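Local coordinates for protein glutathione synthetase-like effector 30 (Gpa-GSS30-apo) (Globodera pallida, PDB 5OET) that is a glutathione synthetase-like effector of a plant-parasitic nematode, probably descended from the housekeeping ATP-dependent ligase that joins gamma-glutamylcysteine to glycine, at residues M83-P88 and R460-P465; Y92-P97 and M452-H457; E123-A128 and K349-V354; P159-C164 and G483-G488; N242-I247 and R276-F281. One frame throughout, in Å; residues are numbered along the deposited sequence.

Interaction 1. Residues M83-P88 and R460-P465; sequences MTQFLP and RPNMAP
The ring of Pro461 sits in the corner formed by the Gln85 chain and one face of Phe86, consecutive residues of the strand 83-90. From Gln85, CB leaves toward the 460-465 segment, and CG stands anti to the backbone N (chi1 -166°), where it lies 3.7 Å from Pro461 CB and equally near Pro461 CG. A bend at chi2 then lays CD against Pro461 CB, also at 3.7 Å. At the tip, OE1 turns back to its own strand and accepts from Phe86 N at 3.2 Å, the donor lying in the carbonyl plane on a lone pair. NE2 comes within 3.1 Å of Asn462 ND2; both are donors, so the pair is no hydrogen bond. The two amide planes stand 77° apart, and each amide has a partner in the second subunit: Asn462 OD1 accepts from Met82 N of that chain, while Gln85 NE2 makes a weak bond to Met82 O there.

Phe86 supplies the second side of the corner. Its CG occupies the crowded position between the backbone N and the carbonyl carbon, which carries the ring to the proline. Pro461 CG sits over one face, 4.0 Å from the ring centroid and 16° off the normal, a CH-pi contact, and Phe86 CZ comes within 3.5 Å of Pro461 CD. Pro88 CB touches Arg460 CG at 4.0 Å. Pro461 and Asn462 are the central residues of a type II beta turn, Arg460 to Met463, beside the strand 83-90, and the contact borders the dimer interface.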
# COMPACT_ATOMS: atom_id res chain seq x y z
N MET A 83 10.20 -0.46 -11.41
CA MET A 83 9.53 -1.21 -10.33
C MET A 83 9.30 -0.32 -9.13
O MET A 83 9.47 0.88 -9.21
CB MET A 83 10.37 -2.43 -9.95
CG MET A 83 10.81 -3.26 -11.15
SD MET A 83 11.03 -5.00 -10.75
CE MET A 83 11.95 -5.56 -12.19
N THR A 84 8.87 -0.91 -8.02
CA THR A 84 8.76 -0.15 -6.79
C THR A 84 9.62 -0.72 -5.67
O THR A 84 9.91 -1.92 -5.63
CB THR A 84 7.31 -0.05 -6.31
OG1 THR A 84 6.73 -1.35 -6.22
CG2 THR A 84 6.49 0.81 -7.24
N GLN A 85 10.01 0.19 -4.78
CA GLN A 85 10.87 -0.07 -3.63
C GLN A 85 10.33 0.70 -2.44
O GLN A 85 9.79 1.78 -2.64
CB GLN A 85 12.32 0.35 -3.92
CG GLN A 85 13.33 -0.18 -2.93
CD GLN A 85 13.26 -1.70 -2.78
OE1 GLN A 85 12.46 -2.23 -1.99
NE2 GLN A 85 14.10 -2.40 -3.55
N PHE A 86 10.49 0.16 -1.23
CA PHE A 86 9.99 0.85 -0.03
C PHE A 86 10.91 2.00 0.33
O PHE A 86 12.07 2.02 -0.07
CB PHE A 86 9.73 -0.09 1.18
CG PHE A 86 10.99 -0.61 1.85
CD1 PHE A 86 11.63 -1.77 1.38
CD2 PHE A 86 11.52 0.05 2.95
CE1 PHE A 86 12.78 -2.23 1.99
CE2 PHE A 86 12.67 -0.42 3.55
CZ PHE A 86 13.30 -1.56 3.07
N LEU A 87 10.35 2.96 1.06
CA LEU A 87 11.08 4.17 1.43
C LEU A 87 11.84 3.92 2.72
O LEU A 87 11.28 3.39 3.67
CB LEU A 87 10.09 5.31 1.63
CG LEU A 87 9.30 5.77 0.39
CD1 LEU A 87 8.23 6.79 0.78
CD2 LEU A 87 10.21 6.35 -0.68
N PRO A 88 13.12 4.32 2.78
CA PRO A 88 13.82 4.07 4.04
C PRO A 88 13.18 4.80 5.23
O PRO A 88 12.73 5.93 5.12
CB PRO A 88 15.24 4.59 3.75
CG PRO A 88 15.04 5.63 2.71
CD PRO A 88 13.97 5.05 1.83
N ARG A 460 16.66 -0.09 5.55
CA ARG A 460 16.88 0.26 4.16
C ARG A 460 16.65 -0.93 3.26
O ARG A 460 16.90 -2.06 3.68
CB ARG A 460 18.29 0.75 3.94
CG ARG A 460 18.45 2.24 4.16
CD ARG A 460 19.92 2.65 4.14
NE ARG A 460 20.44 3.00 5.47
CZ ARG A 460 21.73 3.15 5.80
NH1 ARG A 460 22.70 2.96 4.90
NH2 ARG A 460 22.06 3.49 7.05
N PRO A 461 16.21 -0.68 2.01
CA PRO A 461 16.09 -1.68 0.94
C PRO A 461 17.36 -2.50 0.67
O PRO A 461 18.43 -1.93 0.50
CB PRO A 461 15.80 -0.82 -0.28
CG PRO A 461 15.10 0.38 0.26
CD PRO A 461 15.65 0.63 1.61
N ASN A 462 17.22 -3.82 0.64
CA ASN A 462 18.29 -4.77 0.26
C ASN A 462 19.59 -4.68 1.08
O ASN A 462 20.66 -4.99 0.57
CB ASN A 462 18.57 -4.66 -1.26
CG ASN A 462 17.33 -4.97 -2.09
OD1 ASN A 462 17.00 -6.15 -2.33
ND2 ASN A 462 16.62 -3.92 -2.51
N MET A 463 19.48 -4.27 2.35
CA MET A 463 20.59 -4.38 3.31
C MET A 463 20.09 -4.68 4.70
O MET A 463 18.92 -4.49 4.98
CB MET A 463 21.44 -3.12 3.37
CG MET A 463 20.74 -1.79 3.45
SD MET A 463 22.04 -0.53 3.31
CE MET A 463 22.98 -0.73 4.83
N ALA A 464 20.99 -5.14 5.56
CA ALA A 464 20.69 -5.35 6.97
C ALA A 464 20.40 -4.00 7.62
O ALA A 464 20.94 -2.96 7.20
CB ALA A 464 21.84 -6.05 7.68
N PRO A 465 19.52 -3.99 8.65
CA PRO A 465 19.21 -2.73 9.31
C PRO A 465 20.37 -2.28 10.20
O PRO A 465 21.08 -3.11 10.77
CB PRO A 465 17.98 -3.08 10.16
CG PRO A 465 18.16 -4.51 10.47
CD PRO A 465 18.81 -5.13 9.27

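Interaction 2. Residues Y92-P97 and M452-H457; sequences YPSPFP and MVIKNH
An amide swung to chi1 -145° and chi2 -41° puts the end of Asn456 between Tyr92 and Ser94, while Ser94 OG, anti to its own carbonyl carbon (chi1 -70°), stands ready to meet it. Asn456 ND2 gives one N-H to Tyr92 O and the other to Ser94 OG, each bond 2.7 Å long. Both acceptors lie near the amide plane, although ND2 sits above the carbonyl plane of Tyr92. Asn456 OD1 accepts from His457 N at 2.8 Å and weakly from Tyr92 N.

Farther along, Ile454 CG1 takes the crowded position between backbone N and carbonyl carbon; its CD1 lies against Ser94, and its CG2 meets Pro95 CG tip to tip at 4.0 Å. Met452, extended until it bends at chi3, brings SD to Pro97 CD and CE to Phe96 CD1, both at 4.0 Å. The strands 94-96 and 454-457 run roughly antiparallel, with axes 7.1 Å apart, so side chains rather than a backbone ladder join them.

Ser94 OG is also bonded to Asp520 OD2. A polar chain therefore runs from the buried Asn456 and Ser94 to the carboxylate of Asp520, consistent with a fixed amide orientation, and it may stabilise the carboxylate by hydrogen bonding.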
# COMPACT_ATOMS: atom_id res chain seq x y z
N TYR A 92 11.45 2.74 14.79
CA TYR A 92 10.62 3.23 15.86
C TYR A 92 10.60 4.73 15.79
O TYR A 92 11.51 5.35 15.21
CB TYR A 92 11.17 2.76 17.22
CG TYR A 92 10.90 1.29 17.49
CD1 TYR A 92 9.62 0.85 17.78
CD2 TYR A 92 11.93 0.34 17.43
CE1 TYR A 92 9.35 -0.49 18.01
CE2 TYR A 92 11.68 -1.02 17.67
CZ TYR A 92 10.38 -1.43 17.95
OH TYR A 92 10.08 -2.76 18.20
N PRO A 93 9.56 5.35 16.36
CA PRO A 93 9.49 6.80 16.31
C PRO A 93 10.56 7.40 17.21
O PRO A 93 10.83 6.86 18.27
CB PRO A 93 8.07 7.12 16.77
CG PRO A 93 7.59 5.91 17.48
CD PRO A 93 8.41 4.75 17.04
N SER A 94 11.20 8.46 16.75
CA SER A 94 12.29 9.10 17.50
C SER A 94 11.66 10.02 18.54
O SER A 94 10.63 10.63 18.27
CB SER A 94 13.20 9.91 16.57
OG SER A 94 13.97 9.06 15.73
N PRO A 95 12.27 10.10 19.74
CA PRO A 95 11.71 11.00 20.76
C PRO A 95 11.89 12.48 20.40
O PRO A 95 12.87 12.86 19.76
CB PRO A 95 12.49 10.64 22.02
CG PRO A 95 13.75 10.03 21.52
CD PRO A 95 13.43 9.35 20.24
N PHE A 96 10.92 13.29 20.82
CA PHE A 96 10.90 14.71 20.49
C PHE A 96 10.14 15.43 21.62
O PHE A 96 9.10 14.93 22.09
CB PHE A 96 10.23 14.94 19.10
CG PHE A 96 10.57 16.28 18.48
CD1 PHE A 96 11.74 16.44 17.73
CD2 PHE A 96 9.74 17.39 18.66
CE1 PHE A 96 12.06 17.67 17.18
CE2 PHE A 96 10.07 18.63 18.11
CZ PHE A 96 11.23 18.76 17.37
N PRO A 97 10.66 16.58 22.09
CA PRO A 97 9.98 17.32 23.16
C PRO A 97 8.55 17.73 22.83
O PRO A 97 8.32 18.30 21.80
CB PRO A 97 10.86 18.55 23.33
CG PRO A 97 12.22 18.05 23.02
CD PRO A 97 12.03 17.08 21.88
N MET A 452 19.81 18.30 18.32
CA MET A 452 19.47 17.19 19.22
C MET A 452 19.79 15.87 18.54
O MET A 452 19.36 15.61 17.43
CB MET A 452 17.98 17.26 19.57
CG MET A 452 17.49 16.21 20.57
SD MET A 452 15.71 16.05 20.64
CE MET A 452 15.40 15.33 19.03
N VAL A 453 20.55 15.03 19.24
CA VAL A 453 20.97 13.74 18.74
C VAL A 453 20.21 12.69 19.54
O VAL A 453 20.21 12.70 20.77
CB VAL A 453 22.49 13.56 18.89
CG1 VAL A 453 22.92 12.13 18.59
CG2 VAL A 453 23.22 14.53 17.96
N ILE A 454 19.57 11.77 18.84
CA ILE A 454 18.86 10.67 19.47
C ILE A 454 19.33 9.37 18.81
O ILE A 454 20.04 9.39 17.81
CB ILE A 454 17.31 10.85 19.42
CG1 ILE A 454 16.78 10.90 17.98
CG2 ILE A 454 16.90 12.12 20.17
CD1 ILE A 454 16.44 9.55 17.38
N LYS A 455 18.93 8.24 19.41
CA LYS A 455 19.28 6.90 18.94
C LYS A 455 18.04 6.25 18.31
O LYS A 455 16.93 6.37 18.84
CB LYS A 455 19.78 6.04 20.10
CG LYS A 455 21.11 6.46 20.73
CD LYS A 455 22.30 5.64 20.20
CE LYS A 455 23.41 5.46 21.25
NZ LYS A 455 24.50 6.47 21.18
N ASN A 456 18.23 5.58 17.18
CA ASN A 456 17.16 4.86 16.51
C ASN A 456 17.78 3.81 15.59
O ASN A 456 19.03 3.73 15.46
CB ASN A 456 16.29 5.83 15.71
CG ASN A 456 14.82 5.44 15.70
OD1 ASN A 456 14.49 4.26 15.57
ND2 ASN A 456 13.93 6.41 15.84
N HIS A 457 16.94 2.99 14.98
CA HIS A 457 17.38 1.99 14.02
C HIS A 457 16.87 2.34 12.62
O HIS A 457 15.74 2.77 12.46
CB HIS A 457 16.87 0.61 14.43
CG HIS A 457 16.98 0.36 15.89
ND1 HIS A 457 18.17 0.11 16.52
CD2 HIS A 457 16.03 0.34 16.86
CE1 HIS A 457 17.97 -0.05 17.81
NE2 HIS A 457 16.67 0.10 18.05

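Interaction 3. Residues E123-A128 and K349-V354; sequences EFLKEA and KRMQQV
Met351 is the bump of this contact, and the hollow that receives it is lined by Phe124, Leu125 and Ala128. Its chain leaves the helix 349-354 with CG anti to the backbone N, then bends at both chi2 and chi3, so that sulfur and methyl are presented side-on to the end of the helix 122-127. SD lies 3.8 Å from Leu125 CD2, the two side chains crossing at about a right angle. CE lies 3.7 Å from Phe124 CE2 and 3.8 Å from Ala128 CB. The sulfur is 5.4 Å from the centroid of the Phe124 ring and 55° off its normal, an oblique Met-aromatic contact.

The CA atoms nearest each other are those of Ala128, just after the helix, and Met351, 6.8 Å apart. The methyl of Ala128 points toward the helix 349-354, also facing Val354 CG1, while the carbonyl beside it takes the polar contact. Arg350, bent at chi2, turns its guanidinium back so that NE donates to Ala128 O at 3.0 Å. The bond is nearly straight at the hydrogen (159°), the donor stands nearly along the C=O axis, and the oxygen lies close to the guanidinium plane. Val354 CG2 packs over the centre of one face of this guanidinium, and NH1 makes a weak bond to Gln353 OE1.

Beyond the two segments, Phe364 meets the Phe124 ring edge-to-face, and Ile342 and Leu345 of the helix 342-345 touch Leu125. With an arginine NE hydrogen-bonded to the carbonyl of Ala128 beside it, this Met-aromatic contact in an apolar pocket joins the C-terminal end of the helix 122-127 to the helix 349-354.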
# COMPACT_ATOMS: atom_id res chain seq x y z
N GLU A 123 6.08 44.52 -5.13
CA GLU A 123 7.11 45.51 -4.90
C GLU A 123 7.98 45.21 -3.65
O GLU A 123 9.18 45.45 -3.69
CB GLU A 123 6.56 46.95 -4.99
CG GLU A 123 6.91 47.64 -6.32
CD GLU A 123 8.40 48.04 -6.40
OE1 GLU A 123 9.15 47.43 -7.21
OE2 GLU A 123 8.84 48.93 -5.63
N PHE A 124 7.40 44.65 -2.58
CA PHE A 124 8.19 44.27 -1.41
C PHE A 124 9.21 43.19 -1.74
O PHE A 124 10.38 43.30 -1.37
CB PHE A 124 7.32 43.81 -0.24
CG PHE A 124 8.12 43.32 0.93
CD1 PHE A 124 8.87 44.21 1.70
CD2 PHE A 124 8.18 41.96 1.23
CE1 PHE A 124 9.64 43.76 2.77
CE2 PHE A 124 8.94 41.50 2.30
CZ PHE A 124 9.68 42.40 3.08
N LEU A 125 8.73 42.15 -2.43
CA LEU A 125 9.58 41.03 -2.83
C LEU A 125 10.72 41.51 -3.72
O LEU A 125 11.87 41.18 -3.46
CB LEU A 125 8.77 39.95 -3.56
CG LEU A 125 7.68 39.19 -2.79
CD1 LEU A 125 7.19 37.99 -3.57
CD2 LEU A 125 8.20 38.74 -1.44
N LYS A 126 10.41 42.32 -4.74
CA LYS A 126 11.42 42.94 -5.60
C LYS A 126 12.43 43.75 -4.80
O LYS A 126 13.63 43.63 -5.03
CB LYS A 126 10.79 43.83 -6.69
CG LYS A 126 10.30 43.06 -7.92
CD LYS A 126 9.67 43.97 -8.99
CE LYS A 126 10.69 44.66 -9.89
NZ LYS A 126 10.88 46.12 -9.62
N GLU A 127 11.96 44.54 -3.84
CA GLU A 127 12.86 45.36 -3.01
C GLU A 127 13.81 44.50 -2.18
O GLU A 127 14.94 44.90 -1.97
CB GLU A 127 12.09 46.36 -2.12
CG GLU A 127 12.81 47.69 -1.99
CD GLU A 127 13.94 47.71 -0.95
OE1 GLU A 127 13.93 46.85 -0.02
OE2 GLU A 127 14.84 48.59 -1.05
N ALA A 128 13.38 43.30 -1.78
CA ALA A 128 14.22 42.38 -1.02
C ALA A 128 15.31 41.62 -1.83
O ALA A 128 16.08 40.88 -1.23
CB ALA A 128 13.33 41.39 -0.28
N LYS A 349 15.69 31.61 -0.03
CA LYS A 349 16.38 31.64 1.25
C LYS A 349 16.83 33.06 1.56
O LYS A 349 17.01 33.40 2.71
CB LYS A 349 17.56 30.68 1.25
CG LYS A 349 17.75 29.89 2.53
CD LYS A 349 18.37 28.55 2.20
CE LYS A 349 17.38 27.61 1.52
NZ LYS A 349 18.05 26.91 0.39
N ARG A 350 17.04 33.87 0.52
CA ARG A 350 17.25 35.31 0.68
C ARG A 350 16.13 35.97 1.50
O ARG A 350 16.37 36.73 2.41
CB ARG A 350 17.37 35.95 -0.70
CG ARG A 350 17.37 37.47 -0.76
CD ARG A 350 18.43 38.07 0.13
NE ARG A 350 18.38 39.53 0.10
CZ ARG A 350 19.11 40.33 0.87
NH1 ARG A 350 19.95 39.84 1.75
NH2 ARG A 350 18.99 41.65 0.75
N MET A 351 14.90 35.63 1.15
CA MET A 351 13.72 36.21 1.76
C MET A 351 13.55 35.74 3.17
O MET A 351 13.12 36.49 4.03
CB MET A 351 12.49 35.77 0.95
CG MET A 351 11.19 36.44 1.33
SD MET A 351 11.22 38.13 0.79
CE MET A 351 11.71 39.03 2.28
N GLN A 352 13.86 34.48 3.41
CA GLN A 352 13.79 33.91 4.74
C GLN A 352 14.78 34.61 5.64
O GLN A 352 14.48 34.94 6.79
CB GLN A 352 14.05 32.41 4.66
CG GLN A 352 12.95 31.65 3.91
CD GLN A 352 13.32 30.20 3.65
OE1 GLN A 352 13.65 29.46 4.56
NE2 GLN A 352 13.24 29.79 2.39
N GLN A 353 15.97 34.87 5.10
CA GLN A 353 16.99 35.64 5.79
C GLN A 353 16.56 37.09 5.97
O GLN A 353 16.81 37.67 7.02
CB GLN A 353 18.33 35.54 5.03
CG GLN A 353 19.51 36.28 5.65
CD GLN A 353 19.87 37.56 4.92
OE1 GLN A 353 19.97 37.58 3.70
NE2 GLN A 353 20.06 38.64 5.67
N VAL A 354 15.90 37.67 4.97
CA VAL A 354 15.36 39.04 5.09
C VAL A 354 14.30 39.15 6.19
O VAL A 354 14.24 40.16 6.85
CB VAL A 354 14.85 39.60 3.73
CG1 VAL A 354 14.07 40.91 3.91
CG2 VAL A 354 16.02 39.84 2.77

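Interaction 4. Residues P159-C164 and G483-G488; sequences PVAMFC and GNMETG
Two antiparallel strands of the large mixed sheet meet here at the end of their pairing, where the strand 469-484 runs out into an Asx turn. Ala161 and Gly483 form the hydrogen-bonded pair: Ala161 N donates to Gly483 O at 2.8 Å and Gly483 N to Ala161 O at 3.0 Å, each donor nearly along the C=O axis of its acceptor. Val160 and Asn484 follow as the non-hydrogen-bonded pair, their side chains sharing one face of the sheet.

Beside this register, Pro159 has Asn484 and Glu486 on its ring: the amide of Asn484, whose CG is anti to the backbone N (chi1 178°), comes to Pro159 CB with ND2 at 3.6 Å, while the carboxylate of Glu486 crosses obliquely and brings OE2 to 3.7 Å from Pro159 CG. On the face that carries Ala161 CB, Met485 approaches that atom, bending at chi3 to bring SD to 3.9 Å from it; Pro340 touches both of these side chains, and Phe116 of the helix 98-119 also touches Met485. Farther along the strand 160-173, Cys164 forms a disulfide with Cys480, a covalent tie between the paired strands.

The asparagine also shapes the turn, since its OD1 accepts from Glu486 N in the carbonyl plane and from Thr487 N above it. The pairing finishes with Met485 N donating to Pro159 O at 2.8 Å, an almost straight bond of 173° whose donor stands 30° out of the carbonyl plane.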
# COMPACT_ATOMS: atom_id res chain seq x y z
N PRO A 159 -7.31 35.63 -9.21
CA PRO A 159 -6.95 36.14 -7.87
C PRO A 159 -6.80 35.08 -6.78
O PRO A 159 -6.03 35.27 -5.85
CB PRO A 159 -8.12 37.06 -7.50
CG PRO A 159 -8.72 37.45 -8.79
CD PRO A 159 -8.57 36.24 -9.68
N VAL A 160 -7.56 33.99 -6.90
CA VAL A 160 -7.57 32.93 -5.89
C VAL A 160 -6.38 32.00 -6.09
O VAL A 160 -6.24 31.37 -7.14
CB VAL A 160 -8.89 32.13 -5.89
CG1 VAL A 160 -8.82 30.94 -4.94
CG2 VAL A 160 -10.05 33.04 -5.50
N ALA A 161 -5.55 31.93 -5.06
CA ALA A 161 -4.40 31.05 -4.99
C ALA A 161 -4.66 30.02 -3.93
O ALA A 161 -5.32 30.29 -2.94
CB ALA A 161 -3.13 31.84 -4.66
N MET A 162 -4.13 28.83 -4.16
CA MET A 162 -4.07 27.75 -3.18
C MET A 162 -2.63 27.69 -2.74
O MET A 162 -1.74 27.65 -3.57
CB MET A 162 -4.45 26.43 -3.82
CG MET A 162 -4.21 25.22 -2.96
SD MET A 162 -5.01 23.81 -3.72
CE MET A 162 -4.10 22.50 -2.91
N PHE A 163 -2.39 27.68 -1.44
CA PHE A 163 -1.05 27.88 -0.92
C PHE A 163 -0.79 26.89 0.19
O PHE A 163 -1.37 27.00 1.26
CB PHE A 163 -0.92 29.33 -0.47
CG PHE A 163 0.30 29.63 0.33
CD1 PHE A 163 1.54 29.12 -0.04
CD2 PHE A 163 0.21 30.45 1.46
CE1 PHE A 163 2.67 29.40 0.72
CE2 PHE A 163 1.33 30.74 2.22
CZ PHE A 163 2.56 30.21 1.85
N CYS A 164 0.05 25.89 -0.10
CA CYS A 164 0.40 24.83 0.84
C CYS A 164 1.89 24.98 1.16
O CYS A 164 2.71 25.21 0.27
CB CYS A 164 0.11 23.42 0.26
SG CYS A 164 -1.64 22.87 0.18
N GLY A 483 -6.66 31.56 -0.56
CA GLY A 483 -6.70 33.00 -0.37
C GLY A 483 -6.75 33.76 -1.67
O GLY A 483 -6.39 33.22 -2.72
N ASN A 484 -7.21 35.01 -1.58
CA ASN A 484 -7.37 35.89 -2.73
C ASN A 484 -6.24 36.89 -2.69
O ASN A 484 -6.15 37.66 -1.75
CB ASN A 484 -8.72 36.60 -2.67
CG ASN A 484 -8.92 37.57 -3.82
OD1 ASN A 484 -8.11 38.47 -4.05
ND2 ASN A 484 -10.02 37.41 -4.52
N MET A 485 -5.42 36.94 -3.73
CA MET A 485 -4.22 37.76 -3.72
C MET A 485 -4.41 39.22 -4.08
O MET A 485 -3.45 39.99 -4.00
CB MET A 485 -3.20 37.16 -4.65
CG MET A 485 -2.87 35.75 -4.27
SD MET A 485 -1.38 35.31 -5.14
CE MET A 485 -2.03 35.12 -6.80
N GLU A 486 -5.61 39.60 -4.50
CA GLU A 486 -5.90 41.00 -4.84
C GLU A 486 -6.39 41.76 -3.63
O GLU A 486 -6.06 42.92 -3.45
CB GLU A 486 -6.93 41.11 -5.99
CG GLU A 486 -6.30 41.48 -7.33
CD GLU A 486 -7.11 40.98 -8.51
OE1 GLU A 486 -8.34 41.24 -8.53
OE2 GLU A 486 -6.52 40.33 -9.41
N THR A 487 -7.20 41.09 -2.81
CA THR A 487 -7.65 41.62 -1.51
C THR A 487 -6.71 41.24 -0.35
O THR A 487 -6.57 41.99 0.60
CB THR A 487 -9.08 41.13 -1.21
OG1 THR A 487 -9.11 39.70 -1.09
CG2 THR A 487 -10.02 41.54 -2.34
N GLY A 488 -6.05 40.08 -0.43
CA GLY A 488 -5.26 39.54 0.68
C GLY A 488 -6.10 38.86 1.77
O GLY A 488 -5.60 38.60 2.86

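Interaction 5. Residues N242-I247 and R276-F281; sequences NAEAVI and RIKCRF
Ile247 and Ile277 adopt the same rotamer, CG1 anti to the carbonyl carbon and CG2 anti to the backbone N, and meet through different branches. The far end of Ile247, CD1, touches the CG2 branch of Ile277 at 3.6 Å as the two chains cross obliquely. Trp237 of the helix 225-240 packs on both.

Val246 turns to the other side of the strand, with CB 4.0 Å from Arg280 CG. Its CG1, anti to the carbonyl carbon, approaches both Lys278 CB and Arg280 CG, and its CG2, in the crowded position, approaches Arg280 CG as well. Arg280 itself bends at chi2 and chi3, and its NH1 makes a salt bridge with Glu49 of the second subunit. Lys278 takes a longer route: extended at chi2 and bent at chi3 (-77°), it brings NZ to Glu244 OE1 at 3.0 Å, nearly along the C-O axis. Glu244 bends at chi2 to meet it, although its CB sets off away from the other segment. Glu244 is exposed, so this salt bridge lies near the surface.

The backbone fixes the register beneath these groups. Ile247 N donates to Lys278 O at 3.0 Å (172°), and Ile247 O accepts from Arg280 N at 2.8 Å (165°), so Ile247 bonds to the residues flanking Cys279, as in a parallel ladder. With the helix 259-270 linking the two strands, the contact pairs the N-terminal ends of the parallel strands of a beta-alpha-beta unit in the six-stranded mixed sheet.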
# COMPACT_ATOMS: atom_id res chain seq x y z
N ASN A 242 -17.24 25.59 -11.39
CA ASN A 242 -17.65 24.97 -12.65
C ASN A 242 -17.77 23.48 -12.40
O ASN A 242 -16.76 22.81 -12.22
CB ASN A 242 -16.59 25.26 -13.71
CG ASN A 242 -16.98 24.81 -15.12
OD1 ASN A 242 -17.45 23.69 -15.35
ND2 ASN A 242 -16.72 25.68 -16.08
N ALA A 243 -19.00 22.97 -12.42
CA ALA A 243 -19.27 21.55 -12.13
C ALA A 243 -18.60 20.58 -13.07
O ALA A 243 -18.32 19.46 -12.67
CB ALA A 243 -20.77 21.26 -12.14
N GLU A 244 -18.36 21.00 -14.31
CA GLU A 244 -17.74 20.15 -15.33
C GLU A 244 -16.21 20.29 -15.42
O GLU A 244 -15.58 19.51 -16.16
CB GLU A 244 -18.41 20.35 -16.71
CG GLU A 244 -19.68 19.52 -16.96
CD GLU A 244 -19.54 17.98 -16.79
OE1 GLU A 244 -18.42 17.38 -16.89
OE2 GLU A 244 -20.57 17.34 -16.53
N ALA A 245 -15.62 21.22 -14.66
CA ALA A 245 -14.17 21.41 -14.61
C ALA A 245 -13.40 20.33 -13.86
O ALA A 245 -13.89 19.76 -12.88
CB ALA A 245 -13.83 22.75 -13.99
N VAL A 246 -12.17 20.11 -14.32
CA VAL A 246 -11.28 19.06 -13.83
C VAL A 246 -10.15 19.66 -13.05
O VAL A 246 -9.82 20.82 -13.22
CB VAL A 246 -10.63 18.23 -14.98
CG1 VAL A 246 -11.68 17.73 -15.96
CG2 VAL A 246 -9.52 19.02 -15.73
N ILE A 247 -9.52 18.82 -12.25
CA ILE A 247 -8.30 19.18 -11.56
C ILE A 247 -7.11 18.53 -12.29
O ILE A 247 -7.10 17.31 -12.51
CB ILE A 247 -8.38 18.72 -10.11
CG1 ILE A 247 -9.44 19.52 -9.36
CG2 ILE A 247 -7.03 18.90 -9.44
CD1 ILE A 247 -9.83 18.90 -8.05
N ARG A 276 -18.03 12.41 -7.97
CA ARG A 276 -16.72 12.20 -8.62
C ARG A 276 -16.11 13.44 -9.32
O ARG A 276 -16.44 13.72 -10.47
CB ARG A 276 -16.87 11.07 -9.68
CG ARG A 276 -15.52 10.64 -10.27
CD ARG A 276 -14.72 9.72 -9.34
NE ARG A 276 -13.94 10.42 -8.30
CZ ARG A 276 -12.76 11.00 -8.49
NH1 ARG A 276 -12.15 11.00 -9.68
NH2 ARG A 276 -12.16 11.61 -7.46
N ILE A 277 -15.20 14.16 -8.65
CA ILE A 277 -14.39 15.17 -9.34
C ILE A 277 -13.31 14.50 -10.19
O ILE A 277 -12.53 13.71 -9.68
CB ILE A 277 -13.73 16.16 -8.37
CG1 ILE A 277 -14.81 16.96 -7.66
CG2 ILE A 277 -12.78 17.10 -9.11
CD1 ILE A 277 -14.30 17.70 -6.45
N LYS A 278 -13.25 14.82 -11.47
CA LYS A 278 -12.27 14.21 -12.34
C LYS A 278 -10.93 14.89 -12.10
O LYS A 278 -10.83 16.11 -12.06
CB LYS A 278 -12.68 14.29 -13.81
CG LYS A 278 -13.92 13.47 -14.17
CD LYS A 278 -14.58 13.96 -15.47
CE LYS A 278 -15.38 15.25 -15.29
NZ LYS A 278 -15.78 15.94 -16.56
N CYS A 279 -9.92 14.06 -11.91
CA CYS A 279 -8.56 14.47 -11.75
C CYS A 279 -7.84 13.92 -12.97
O CYS A 279 -7.93 12.73 -13.23
CB CYS A 279 -7.98 13.86 -10.47
SG CYS A 279 -8.73 14.50 -8.93
N ARG A 280 -7.12 14.76 -13.70
CA ARG A 280 -6.49 14.31 -14.93
C ARG A 280 -4.98 14.37 -14.79
O ARG A 280 -4.43 15.42 -14.52
CB ARG A 280 -7.00 15.16 -16.09
CG ARG A 280 -8.50 15.07 -16.26
CD ARG A 280 -8.96 13.71 -16.81
NE ARG A 280 -9.58 13.90 -18.12
CZ ARG A 280 -9.04 13.62 -19.31
NH1 ARG A 280 -7.84 13.07 -19.44
NH2 ARG A 280 -9.72 13.90 -20.40
N PHE A 281 -4.33 13.23 -14.95
CA PHE A 281 -2.88 13.11 -14.78
C PHE A 281 -2.18 13.24 -16.12
O PHE A 281 -2.35 12.38 -16.98
CB PHE A 281 -2.50 11.79 -14.13
CG PHE A 281 -2.69 11.81 -12.66
CD1 PHE A 281 -3.96 11.96 -12.12
CD2 PHE A 281 -1.60 11.74 -11.80
CE1 PHE A 281 -4.15 12.01 -10.76
CE2 PHE A 281 -1.78 11.78 -10.44
CZ PHE A 281 -3.06 11.91 -9.92

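Overall arrangement
Interactions 1, 2 and 4 all reach the nine-stranded mixed sheet, but at distant places: the centres of interactions 1 and 4 are 40 Å apart, on opposite sides of the chain's centre, whereas those of interactions 1 and 2 are 21 Å apart and their segments adjoin in sequence. The strand 454-459 of interaction 2 pairs with the strand 469-484 that enters interaction 4. Interaction 3 joins helices about 9 Å, nearest atoms, from interaction 4. Interaction 5 belongs to a separate sheet, about 8 Å from interaction 4 at nearest atoms; it and interaction 1 both touch the second subunit. The magnesium ligands, His406 and Glu426, lie in none of the five contacts.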